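Local coordinates for protein putative polyphosphate kinase 2 (Pseudomonas aeruginosa PAO1, PDB 3CZP) that transfers phosphate from inorganic polyphosphate to AMP to make ADP, using magnesium, and accepts GMP less efficiently, at residues Asp129-Arg140 with Arg198-Tyr207; Ala21-Leu29 with Leu223-Gln234. All coordinates share one frame; numbering follows the deposited sequence.

Contact 1. Residues Asp129-Arg140 with Arg198-Tyr207; sequences DQAIDAAERFER and RVLRRTSRDY. With ACT (acetate ion), chain D; EDO (1,2-ethanediol), chain G.
Ile-132 is the knob here: its side chain drops among Arg-198, Val-199, Arg-202 and Thr-203. CG1 lies beside the backbone N (chi1 -68°), which leaves the two branches to split the work. CD1 runs on to Val-199 CG2 at 3.8 Å, while CG2 turns the other way and meets Arg-202 CB at 3.6 Å, and also Thr-203 CG2.

Polar groups border this apolar patch at both ends. Arg-202, extended from CG to NE, passes across Ile-132 to reach Asp-129, where its NH2 forms a long salt bridge with OD1 (3.4 Å), the carboxylate and guanidinium planes turned 51° apart. One water joins Arg-202 NH2 to Asp-129 O and Asp-133 OD1. At the other end Glu-136 OE2 is shared by two arginines. Arg-140 NH2, one turn along the same helix, meets Glu-136 OE2 nearly along its C-O axis at 2.9 Å. Arg-205 NE reaches Glu-136 OE2 on the anti side at 3.2 Å, tilted out of the carboxylate plane. The shared carboxylate probably offsets the closeness of the two guanidinium groups. Tyr-207 places its OH over one face of the Arg-140 guanidinium, 3.1 Å above the plane.

Further in, Thr-203 OG1 donates to Val-199 O at 2.6 Å and also bonds Trp-210, while Lys-151 reaches both Glu-139 and Thr-203 O, and Tyr-111 OH bonds the other oxygen of Glu-139. Helix 110-119 supports Ile-132 and Val-199. Helices 125-144 and 186-203 thus pack side by side, their segments crossing at -35°, as neighbouring helices of the P-loop-type alpha/beta fold in the first PPK2 domain.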
loop_
_atom_site.group_PDB
_atom_site.type_symbol
_atom_site.label_atom_id
_atom_site.label_comp_id
_atom_site.label_asym_id
_atom_site.label_seq_id
_atom_site.Cartn_x
_atom_site.Cartn_y
_atom_site.Cartn_z
ATOM N N ASP A 129 15.870 -25.383 -10.455
ATOM C CA ASP A 129 15.009 -25.681 -11.600
ATOM C C ASP A 129 13.554 -25.238 -11.358
ATOM O O ASP A 129 12.834 -24.780 -12.297
ATOM C CB ASP A 129 15.111 -27.148 -11.960
ATOM C CG ASP A 129 16.473 -27.503 -12.609
ATOM O OD1 ASP A 129 17.355 -26.600 -12.837
ATOM O OD2 ASP A 129 16.655 -28.694 -12.907
ATOM N N GLN A 130 13.153 -25.322 -10.104
ATOM C CA GLN A 130 11.797 -24.929 -9.695
ATOM C C GLN A 130 11.622 -23.426 -9.748
ATOM O O GLN A 130 10.615 -22.988 -10.222
ATOM C CB GLN A 130 11.445 -25.481 -8.322
ATOM C CG GLN A 130 11.278 -27.031 -8.380
ATOM C CD GLN A 130 11.207 -27.666 -7.031
ATOM O OE1 GLN A 130 10.718 -27.057 -6.094
ATOM N NE2 GLN A 130 11.671 -28.909 -6.926
ATOM N N ALA A 131 12.619 -22.689 -9.249
ATOM C CA ALA A 131 12.710 -21.259 -9.287
ATOM C C ALA A 131 12.705 -20.761 -10.705
ATOM O O ALA A 131 12.051 -19.765 -11.026
ATOM C CB ALA A 131 13.993 -20.772 -8.552
ATOM N N ILE A 132 13.428 -21.456 -11.565
ATOM C CA ILE A 132 13.435 -21.115 -12.968
ATOM C C ILE A 132 12.047 -21.196 -13.516
ATOM O O ILE A 132 11.597 -20.243 -14.156
ATOM C CB ILE A 132 14.400 -21.990 -13.839
ATOM C CG1 ILE A 132 15.845 -21.684 -13.460
ATOM C CG2 ILE A 132 14.175 -21.691 -15.320
ATOM C CD1 ILE A 132 16.909 -22.601 -14.122
ATOM N N ASP A 133 11.377 -22.331 -13.322
ATOM C CA ASP A 133 10.017 -22.508 -13.880
ATOM C C ASP A 133 9.017 -21.493 -13.298
ATOM O O ASP A 133 8.154 -20.968 -14.022
ATOM C CB ASP A 133 9.485 -23.917 -13.625
ATOM C CG ASP A 133 10.239 -25.004 -14.375
ATOM O OD1 ASP A 133 10.973 -24.726 -15.376
ATOM O OD2 ASP A 133 10.116 -26.172 -13.917
ATOM N N ALA A 134 9.103 -21.230 -12.005
ATOM C CA ALA A 134 8.247 -20.189 -11.345
ATOM C C ALA A 134 8.416 -18.784 -11.965
ATOM O O ALA A 134 7.453 -18.038 -12.065
ATOM C CB ALA A 134 8.498 -20.136 -9.764
ATOM N N ALA A 135 9.625 -18.462 -12.393
ATOM C CA ALA A 135 9.923 -17.212 -13.012
ATOM C C ALA A 135 9.264 -17.191 -14.389
ATOM O O ALA A 135 8.574 -16.209 -14.744
ATOM C CB ALA A 135 11.449 -17.010 -13.134
ATOM N N GLU A 136 9.437 -18.279 -15.140
ATOM C CA GLU A 136 8.864 -18.346 -16.465
ATOM C C GLU A 136 7.360 -18.131 -16.335
ATOM O O GLU A 136 6.788 -17.328 -17.040
ATOM C CB GLU A 136 9.262 -19.651 -17.174
ATOM C CG GLU A 136 8.957 -19.782 -18.645
ATOM C CD GLU A 136 7.490 -20.057 -18.966
ATOM O OE1 GLU A 136 6.707 -20.572 -18.137
ATOM O OE2 GLU A 136 7.120 -19.720 -20.102
ATOM N N ARG A 137 6.709 -18.820 -15.404
ATOM C CA ARG A 137 5.252 -18.708 -15.235
ATOM C C ARG A 137 4.807 -17.274 -14.763
ATOM O O ARG A 137 3.766 -16.791 -15.171
ATOM C CB ARG A 137 4.726 -19.822 -14.305
ATOM C CG ARG A 137 4.796 -21.233 -14.940
ATOM C CD ARG A 137 4.173 -22.345 -14.063
ATOM N NE ARG A 137 4.401 -22.161 -12.604
ATOM C CZ ARG A 137 5.381 -22.702 -11.861
ATOM N NH1 ARG A 137 6.279 -23.503 -12.367
ATOM N NH2 ARG A 137 5.443 -22.424 -10.569
ATOM N N PHE A 138 5.542 -16.701 -13.836
ATOM C CA PHE A 138 5.278 -15.358 -13.309
ATOM C C PHE A 138 5.391 -14.364 -14.479
ATOM O O PHE A 138 4.436 -13.663 -14.791
ATOM C CB PHE A 138 6.251 -15.085 -12.180
ATOM C CG PHE A 138 6.153 -13.719 -11.578
ATOM C CD1 PHE A 138 5.036 -13.286 -10.977
ATOM C CD2 PHE A 138 7.239 -12.852 -11.637
ATOM C CE1 PHE A 138 4.960 -12.017 -10.451
ATOM C CE2 PHE A 138 7.167 -11.617 -11.079
ATOM C CZ PHE A 138 6.022 -11.199 -10.483
ATOM N N GLU A 139 6.523 -14.378 -15.177
ATOM C CA GLU A 139 6.694 -13.471 -16.327
ATOM C C GLU A 139 5.637 -13.645 -17.387
ATOM O O GLU A 139 5.169 -12.657 -17.938
ATOM C CB GLU A 139 8.041 -13.580 -16.950
ATOM C CG GLU A 139 9.088 -13.187 -15.918
ATOM C CD GLU A 139 10.455 -13.264 -16.384
ATOM O OE1 GLU A 139 10.668 -13.572 -17.580
ATOM O OE2 GLU A 139 11.363 -13.034 -15.498
ATOM N N ARG A 140 5.254 -14.886 -17.637
ATOM C CA ARG A 140 4.224 -15.137 -18.675
ATOM C C ARG A 140 2.894 -14.472 -18.343
ATOM O O ARG A 140 2.196 -13.946 -19.235
ATOM C CB ARG A 140 4.054 -16.627 -18.909
ATOM C CG ARG A 140 3.156 -16.990 -20.073
ATOM C CD ARG A 140 2.851 -18.468 -20.160
ATOM N NE ARG A 140 4.022 -19.130 -20.720
ATOM C CZ ARG A 140 4.271 -19.280 -22.028
ATOM N NH1 ARG A 140 3.393 -18.888 -22.967
ATOM N NH2 ARG A 140 5.407 -19.841 -22.399
ATOM N N ARG A 198 21.794 -21.697 -18.048
ATOM C CA ARG A 198 20.619 -22.522 -17.825
ATOM C C ARG A 198 19.390 -21.657 -17.552
ATOM O O ARG A 198 18.350 -21.854 -18.160
ATOM C CB ARG A 198 20.888 -23.470 -16.649
ATOM C CG ARG A 198 19.825 -24.499 -16.385
ATOM C CD ARG A 198 20.180 -25.398 -15.190
ATOM N NE ARG A 198 21.452 -26.009 -15.514
ATOM C CZ ARG A 198 21.715 -27.296 -15.677
ATOM N NH1 ARG A 198 20.790 -28.229 -15.449
ATOM N NH2 ARG A 198 22.969 -27.650 -16.045
ATOM N N VAL A 199 19.528 -20.660 -16.680
ATOM C CA VAL A 199 18.448 -19.674 -16.457
ATOM C C VAL A 199 17.992 -18.942 -17.687
ATOM O O VAL A 199 16.781 -18.866 -17.963
ATOM C CB VAL A 199 18.849 -18.645 -15.324
ATOM C CG1 VAL A 199 17.882 -17.556 -15.201
ATOM C CG2 VAL A 199 18.980 -19.393 -13.946
ATOM N N LEU A 200 18.957 -18.420 -18.455
ATOM C CA LEU A 200 18.669 -17.636 -19.641
ATOM C C LEU A 200 18.018 -18.449 -20.782
ATOM O O LEU A 200 17.028 -18.025 -21.360
ATOM C CB LEU A 200 19.954 -16.892 -20.129
ATOM C CG LEU A 200 20.082 -15.450 -19.565
ATOM C CD1 LEU A 200 20.051 -15.381 -18.008
ATOM C CD2 LEU A 200 21.346 -14.820 -20.127
ATOM N N ARG A 201 18.511 -19.648 -21.055
ATOM C CA ARG A 201 17.905 -20.499 -22.051
ATOM C C ARG A 201 16.437 -20.777 -21.765
ATOM O O ARG A 201 15.575 -20.779 -22.686
ATOM C CB ARG A 201 18.725 -21.801 -22.158
ATOM C CG ARG A 201 18.085 -22.975 -22.939
ATOM C CD ARG A 201 17.964 -22.687 -24.454
ATOM N NE ARG A 201 17.306 -23.821 -25.098
ATOM C CZ ARG A 201 17.934 -24.871 -25.595
ATOM N NH1 ARG A 201 17.212 -25.857 -26.143
ATOM N NH2 ARG A 201 19.277 -24.934 -25.522
ATOM N N ARG A 202 16.137 -21.043 -20.501
ATOM C CA ARG A 202 14.812 -21.465 -20.092
ATOM C C ARG A 202 13.779 -20.328 -19.978
ATOM O O ARG A 202 12.575 -20.561 -20.030
ATOM C CB ARG A 202 14.918 -22.251 -18.768
ATOM C CG ARG A 202 15.793 -23.465 -18.906
ATOM C CD ARG A 202 15.727 -24.404 -17.759
ATOM N NE ARG A 202 16.661 -25.520 -17.918
ATOM C CZ ARG A 202 16.803 -26.500 -17.042
ATOM N NH1 ARG A 202 17.693 -27.466 -17.284
ATOM N NH2 ARG A 202 16.072 -26.532 -15.938
ATOM N N THR A 203 14.255 -19.107 -19.810
ATOM C CA THR A 203 13.382 -17.973 -19.532
ATOM C C THR A 203 13.423 -16.911 -20.604
ATOM O O THR A 203 12.771 -15.861 -20.466
ATOM C CB THR A 203 13.707 -17.355 -18.164
ATOM O OG1 THR A 203 15.046 -16.878 -18.191
ATOM C CG2 THR A 203 13.478 -18.404 -17.035
ATOM N N SER A 204 14.172 -17.148 -21.656
ATOM C CA SER A 204 14.126 -16.263 -22.805
ATOM C C SER A 204 12.976 -16.704 -23.709
ATOM O O SER A 204 13.012 -17.750 -24.268
ATOM C CB SER A 204 15.444 -16.266 -23.576
ATOM O OG SER A 204 15.496 -15.057 -24.354
ATOM N N ARG A 205 11.967 -15.872 -23.847
ATOM C CA ARG A 205 10.751 -16.177 -24.594
ATOM C C ARG A 205 10.545 -15.090 -25.615
ATOM O O ARG A 205 11.123 -13.985 -25.502
ATOM C CB ARG A 205 9.535 -16.209 -23.662
ATOM C CG ARG A 205 9.550 -17.317 -22.699
ATOM C CD ARG A 205 9.157 -18.566 -23.423
ATOM N NE ARG A 205 9.137 -19.721 -22.549
ATOM C CZ ARG A 205 10.187 -20.463 -22.254
ATOM N NH1 ARG A 205 11.352 -20.194 -22.791
ATOM N NH2 ARG A 205 10.036 -21.510 -21.467
ATOM N N ASP A 206 9.733 -15.386 -26.608
ATOM C CA ASP A 206 9.468 -14.427 -27.687
ATOM C C ASP A 206 8.794 -13.134 -27.148
ATOM O O ASP A 206 9.060 -12.008 -27.629
ATOM C CB ASP A 206 8.596 -15.082 -28.755
ATOM C CG ASP A 206 9.370 -16.091 -29.629
ATOM O OD1 ASP A 206 10.640 -16.234 -29.488
ATOM O OD2 ASP A 206 8.674 -16.754 -30.442
ATOM N N TYR A 207 7.936 -13.293 -26.151
ATOM C CA TYR A 207 7.237 -12.139 -25.516
ATOM C C TYR A 207 8.036 -11.483 -24.395
ATOM O O TYR A 207 7.624 -10.480 -23.870
ATOM C CB TYR A 207 5.876 -12.597 -24.974
ATOM C CG TYR A 207 6.005 -13.769 -24.046
ATOM C CD1 TYR A 207 6.387 -13.588 -22.737
ATOM C CD2 TYR A 207 5.840 -15.062 -24.507
ATOM C CE1 TYR A 207 6.568 -14.619 -21.908
ATOM C CE2 TYR A 207 5.991 -16.116 -23.652
ATOM C CZ TYR A 207 6.325 -15.879 -22.364
ATOM O OH TYR A 207 6.507 -16.911 -21.545
HETATM C C ACT D . 7.402 -18.503 -26.640
HETATM O O ACT D . 8.624 -18.419 -26.960
HETATM O OXT ACT D . 7.076 -19.467 -25.898
HETATM C CH3 ACT D . 6.361 -17.520 -27.102
HETATM C C1 EDO G . 2.548 -14.002 -23.300
HETATM O O1 EDO G . 1.972 -12.907 -24.045
HETATM C C2 EDO G . 2.305 -15.345 -24.019
HETATM O O2 EDO G . 1.551 -16.299 -23.238
HETATM O O HOH W 1 13.452 -25.396 -14.902
HETATM O O HOH W 2 18.646 -29.031 -14.693
HETATM O O HOH W 3 9.995 -15.951 -19.129
#

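Contact 2. Residues Ala21-Leu29 with Leu223-Gln234; sequences AVIELREAL and LTVGRILLEGLQ. With GOL (glycerol), chain I.
Two helices of the first PPK2 domain, a P-loop-type alpha/beta fold, pack here by knobs-into-holes: helix 15-39, which leads into strand 44-50, and helix 218-238, which follows strand 210-214. The segments run in roughly the same direction, their axes 10.2 Å apart and crossing at 38°. Leu-25 is the knob, seated among Leu-223, Gly-226, Arg-227 and Leu-230. With CG swung anti to the backbone N (chi1 177°), its two methyls part: CD2 presses on Leu-223 CD1 at 3.5 Å, and CD1 lies over the backbone at Gly-226 O, 3.7 Å away. Gly-226 has no side chain, so the leucine can come right down onto the helix.

Leu-223 forks in turn, giving CD1 to Val-22 and Leu-25 and sending CD2 to Ala-21 CB (3.8 Å). Farther along, Leu-230 CD1 and CD2 each come to 3.7 Å from Ala-28 CB, and Leu-29 CD2 packs alongside Leu-230 CB. Behind this layer, Trp-66 of helix 56-66 touches Val-22 and Leu-25, while Phe-150 of strand 148-155 lies against Leu-229. Glu-27 turns to the second subunit and forms a salt bridge with its Arg-432.

Polar links sit at the borders. A glycerol, probably from the crystallisation liquor, lies between Ala-21 and Arg-227, whose guanidinium has Leu-223 CD2 over the centre of one face. At the far end a water donates to Ala-28 O at 2.7 Å and accepts from Gln-234 NE2 at 2.9 Å.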
loop_
_atom_site.group_PDB
_atom_site.type_symbol
_atom_site.label_atom_id
_atom_site.label_comp_id
_atom_site.label_asym_id
_atom_site.label_seq_id
_atom_site.Cartn_x
_atom_site.Cartn_y
_atom_site.Cartn_z
ATOM N N ALA A 21 24.186 9.692 -31.955
ATOM C CA ALA A 21 23.052 8.783 -31.758
ATOM C C ALA A 21 22.259 9.111 -30.460
ATOM O O ALA A 21 21.006 9.111 -30.438
ATOM C CB ALA A 21 23.545 7.361 -31.777
ATOM N N VAL A 22 22.992 9.392 -29.393
ATOM C CA VAL A 22 22.373 9.724 -28.121
ATOM C C VAL A 22 21.458 10.944 -28.167
ATOM O O VAL A 22 20.480 10.957 -27.467
ATOM C CB VAL A 22 23.432 9.917 -27.003
ATOM C CG1 VAL A 22 22.827 10.519 -25.753
ATOM C CG2 VAL A 22 24.043 8.625 -26.722
ATOM N N ILE A 23 21.777 11.955 -28.964
ATOM C CA ILE A 23 20.970 13.160 -29.023
ATOM C C ILE A 23 19.588 12.793 -29.494
ATOM O O ILE A 23 18.604 13.206 -28.904
ATOM C CB ILE A 23 21.570 14.261 -29.996
ATOM C CG1 ILE A 23 22.913 14.783 -29.489
ATOM C CG2 ILE A 23 20.594 15.450 -30.181
ATOM C CD1 ILE A 23 23.628 15.680 -30.515
ATOM N N GLU A 24 19.539 11.968 -30.536
ATOM C CA GLU A 24 18.286 11.515 -31.127
ATOM C C GLU A 24 17.572 10.539 -30.184
ATOM O O GLU A 24 16.379 10.665 -30.001
ATOM C CB GLU A 24 18.605 10.843 -32.456
ATOM C CG GLU A 24 17.471 10.440 -33.381
ATOM C CD GLU A 24 18.064 9.981 -34.761
ATOM O OE1 GLU A 24 18.742 8.925 -34.793
ATOM O OE2 GLU A 24 17.909 10.707 -35.786
ATOM N N LEU A 25 18.328 9.606 -29.609
ATOM C CA LEU A 25 17.821 8.504 -28.828
ATOM C C LEU A 25 17.144 9.047 -27.606
ATOM O O LEU A 25 16.083 8.596 -27.267
ATOM C CB LEU A 25 18.938 7.529 -28.392
ATOM C CG LEU A 25 18.530 6.333 -27.474
ATOM C CD1 LEU A 25 17.449 5.492 -28.101
ATOM C CD2 LEU A 25 19.723 5.469 -27.175
ATOM N N ARG A 26 17.772 10.000 -26.925
ATOM C CA ARG A 26 17.195 10.519 -25.699
ATOM C C ARG A 26 15.902 11.305 -25.973
ATOM O O ARG A 26 14.888 11.156 -25.258
ATOM C CB ARG A 26 18.245 11.250 -24.842
ATOM C CG ARG A 26 18.685 12.545 -25.276
ATOM C CD ARG A 26 19.968 12.968 -24.482
ATOM N NE ARG A 26 19.775 13.230 -23.068
ATOM C CZ ARG A 26 20.751 13.577 -22.245
ATOM N NH1 ARG A 26 20.477 13.800 -20.993
ATOM N NH2 ARG A 26 21.997 13.756 -22.675
ATOM N N GLU A 27 15.861 12.044 -27.067
ATOM C CA GLU A 27 14.621 12.713 -27.412
ATOM C C GLU A 27 13.486 11.682 -27.732
ATOM O O GLU A 27 12.376 11.823 -27.236
ATOM C CB GLU A 27 14.831 13.716 -28.537
ATOM C CG GLU A 27 14.146 15.005 -28.267
ATOM C CD GLU A 27 14.720 15.833 -27.048
ATOM O OE1 GLU A 27 13.904 16.587 -26.495
ATOM O OE2 GLU A 27 15.940 15.772 -26.658
ATOM N N ALA A 28 13.787 10.658 -28.537
ATOM C CA ALA A 28 12.851 9.594 -28.867
ATOM C C ALA A 28 12.434 8.809 -27.608
ATOM O O ALA A 28 11.265 8.484 -27.472
ATOM C CB ALA A 28 13.426 8.616 -29.925
ATOM N N LEU A 29 13.363 8.562 -26.670
ATOM C CA LEU A 29 12.976 7.915 -25.407
ATOM C C LEU A 29 11.988 8.746 -24.586
ATOM O O LEU A 29 10.904 8.267 -24.174
ATOM C CB LEU A 29 14.201 7.499 -24.557
ATOM C CG LEU A 29 14.960 6.262 -25.055
ATOM C CD1 LEU A 29 16.435 6.138 -24.399
ATOM C CD2 LEU A 29 14.182 4.989 -24.819
ATOM N N LEU A 223 24.148 2.640 -25.255
ATOM C CA LEU A 223 23.425 2.829 -26.487
ATOM C C LEU A 223 22.628 1.605 -26.908
ATOM O O LEU A 223 21.538 1.743 -27.435
ATOM C CB LEU A 223 24.381 3.245 -27.614
ATOM C CG LEU A 223 23.767 4.010 -28.798
ATOM C CD1 LEU A 223 23.012 5.226 -28.376
ATOM C CD2 LEU A 223 24.844 4.401 -29.822
ATOM N N THR A 224 23.231 0.419 -26.757
ATOM C CA THR A 224 22.572 -0.839 -27.136
ATOM C C THR A 224 21.267 -1.114 -26.346
ATOM O O THR A 224 20.168 -1.331 -26.929
ATOM C CB THR A 224 23.547 -2.017 -27.123
ATOM O OG1 THR A 224 24.556 -1.762 -28.091
ATOM C CG2 THR A 224 22.841 -3.365 -27.449
ATOM N N VAL A 225 21.372 -0.994 -25.036
ATOM C CA VAL A 225 20.218 -1.096 -24.108
ATOM C C VAL A 225 19.141 -0.039 -24.422
ATOM O O VAL A 225 17.936 -0.354 -24.502
ATOM C CB VAL A 225 20.667 -0.936 -22.626
ATOM C CG1 VAL A 225 19.424 -0.726 -21.646
ATOM C CG2 VAL A 225 21.520 -2.110 -22.157
ATOM N N GLY A 226 19.565 1.217 -24.612
ATOM C CA GLY A 226 18.623 2.305 -24.927
ATOM C C GLY A 226 17.888 2.101 -26.233
ATOM O O GLY A 226 16.690 2.384 -26.332
ATOM N N ARG A 227 18.609 1.623 -27.246
ATOM C CA ARG A 227 18.014 1.277 -28.554
ATOM C C ARG A 227 17.005 0.148 -28.417
ATOM O O ARG A 227 15.945 0.174 -29.031
ATOM C CB ARG A 227 19.103 0.838 -29.534
ATOM C CG ARG A 227 19.949 2.001 -30.046
ATOM C CD ARG A 227 21.115 1.488 -30.863
ATOM N NE ARG A 227 21.593 2.550 -31.712
ATOM C CZ ARG A 227 22.784 2.561 -32.278
ATOM N NH1 ARG A 227 23.619 1.565 -32.089
ATOM N NH2 ARG A 227 23.111 3.587 -33.035
ATOM N N ILE A 228 17.373 -0.874 -27.642
ATOM C CA ILE A 228 16.462 -2.019 -27.420
ATOM C C ILE A 228 15.166 -1.542 -26.717
ATOM O O ILE A 228 14.045 -1.921 -27.108
ATOM C CB ILE A 228 17.159 -3.166 -26.649
ATOM C CG1 ILE A 228 18.233 -3.855 -27.542
ATOM C CG2 ILE A 228 16.148 -4.238 -26.142
ATOM C CD1 ILE A 228 19.294 -4.667 -26.704
ATOM N N LEU A 229 15.322 -0.734 -25.668
ATOM C CA LEU A 229 14.188 -0.155 -24.974
ATOM C C LEU A 229 13.273 0.680 -25.919
ATOM O O LEU A 229 12.052 0.528 -25.891
ATOM C CB LEU A 229 14.666 0.741 -23.849
ATOM C CG LEU A 229 15.188 0.112 -22.567
ATOM C CD1 LEU A 229 15.536 1.303 -21.659
ATOM C CD2 LEU A 229 14.163 -0.875 -21.884
ATOM N N LEU A 230 13.873 1.579 -26.719
ATOM C CA LEU A 230 13.092 2.400 -27.634
ATOM C C LEU A 230 12.312 1.563 -28.596
ATOM O O LEU A 230 11.126 1.781 -28.809
ATOM C CB LEU A 230 13.981 3.420 -28.414
ATOM C CG LEU A 230 13.198 4.334 -29.329
ATOM C CD1 LEU A 230 12.358 5.363 -28.511
ATOM C CD2 LEU A 230 14.173 4.997 -30.349
ATOM N N GLU A 231 12.977 0.593 -29.202
ATOM C CA GLU A 231 12.337 -0.267 -30.190
ATOM C C GLU A 231 11.163 -0.997 -29.605
ATOM O O GLU A 231 10.062 -1.027 -30.200
ATOM C CB GLU A 231 13.345 -1.284 -30.730
ATOM C CG GLU A 231 12.857 -2.052 -31.925
ATOM C CD GLU A 231 13.956 -2.933 -32.546
ATOM O OE1 GLU A 231 15.185 -2.679 -32.305
ATOM O OE2 GLU A 231 13.585 -3.872 -33.297
ATOM N N GLY A 232 11.395 -1.606 -28.449
ATOM C CA GLY A 232 10.364 -2.383 -27.748
ATOM C C GLY A 232 9.196 -1.512 -27.311
ATOM O O GLY A 232 8.058 -1.895 -27.458
ATOM N N LEU A 233 9.472 -0.324 -26.784
ATOM C CA LEU A 233 8.441 0.578 -26.358
ATOM C C LEU A 233 7.640 1.190 -27.503
ATOM O O LEU A 233 6.409 1.204 -27.447
ATOM C CB LEU A 233 9.071 1.647 -25.450
ATOM C CG LEU A 233 8.158 2.506 -24.592
ATOM C CD1 LEU A 233 7.155 1.737 -23.740
ATOM C CD2 LEU A 233 9.018 3.440 -23.727
ATOM N N GLN A 234 8.310 1.615 -28.580
ATOM C CA GLN A 234 7.601 2.135 -29.764
ATOM C C GLN A 234 6.641 1.062 -30.327
ATOM O O GLN A 234 5.497 1.361 -30.591
ATOM C CB GLN A 234 8.607 2.645 -30.810
ATOM C CG GLN A 234 9.359 3.925 -30.373
ATOM C CD GLN A 234 10.203 4.515 -31.475
ATOM O OE1 GLN A 234 10.754 3.791 -32.306
ATOM N NE2 GLN A 234 10.330 5.830 -31.476
HETATM C C1 GOL I . 19.529 6.404 -32.935
HETATM O O1 GOL I . 19.649 7.653 -32.259
HETATM C C2 GOL I . 19.324 5.253 -31.923
HETATM O O2 GOL I . 20.617 4.768 -31.758
HETATM C C3 GOL I . 18.387 4.046 -32.244
HETATM O O3 GOL I . 17.065 4.325 -32.635
HETATM O O HOH W 4 9.654 7.923 -29.530
#

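Both contacts belong to the first of the two fused PPK2 domains, and contact 1 is nested along the chain inside the loop that contact 2 closes. The order is 21-29, 129-140, 198-207, then 223-234, so contact 2 joins the domain's opening and closing helices. Their centres lie about 26 Å apart and their nearest atoms about 9 Å apart. The five-stranded parallel sheet relates them: strand 148-155 receives side chains from both, and strand 210-214 lies between helices 186-203 and 218-238 in sequence. This domain seems to be catalytically inactive and might serve dimerization; consistent with that, contact 2 borders the second subunit, whereas contact 1 does not touch it.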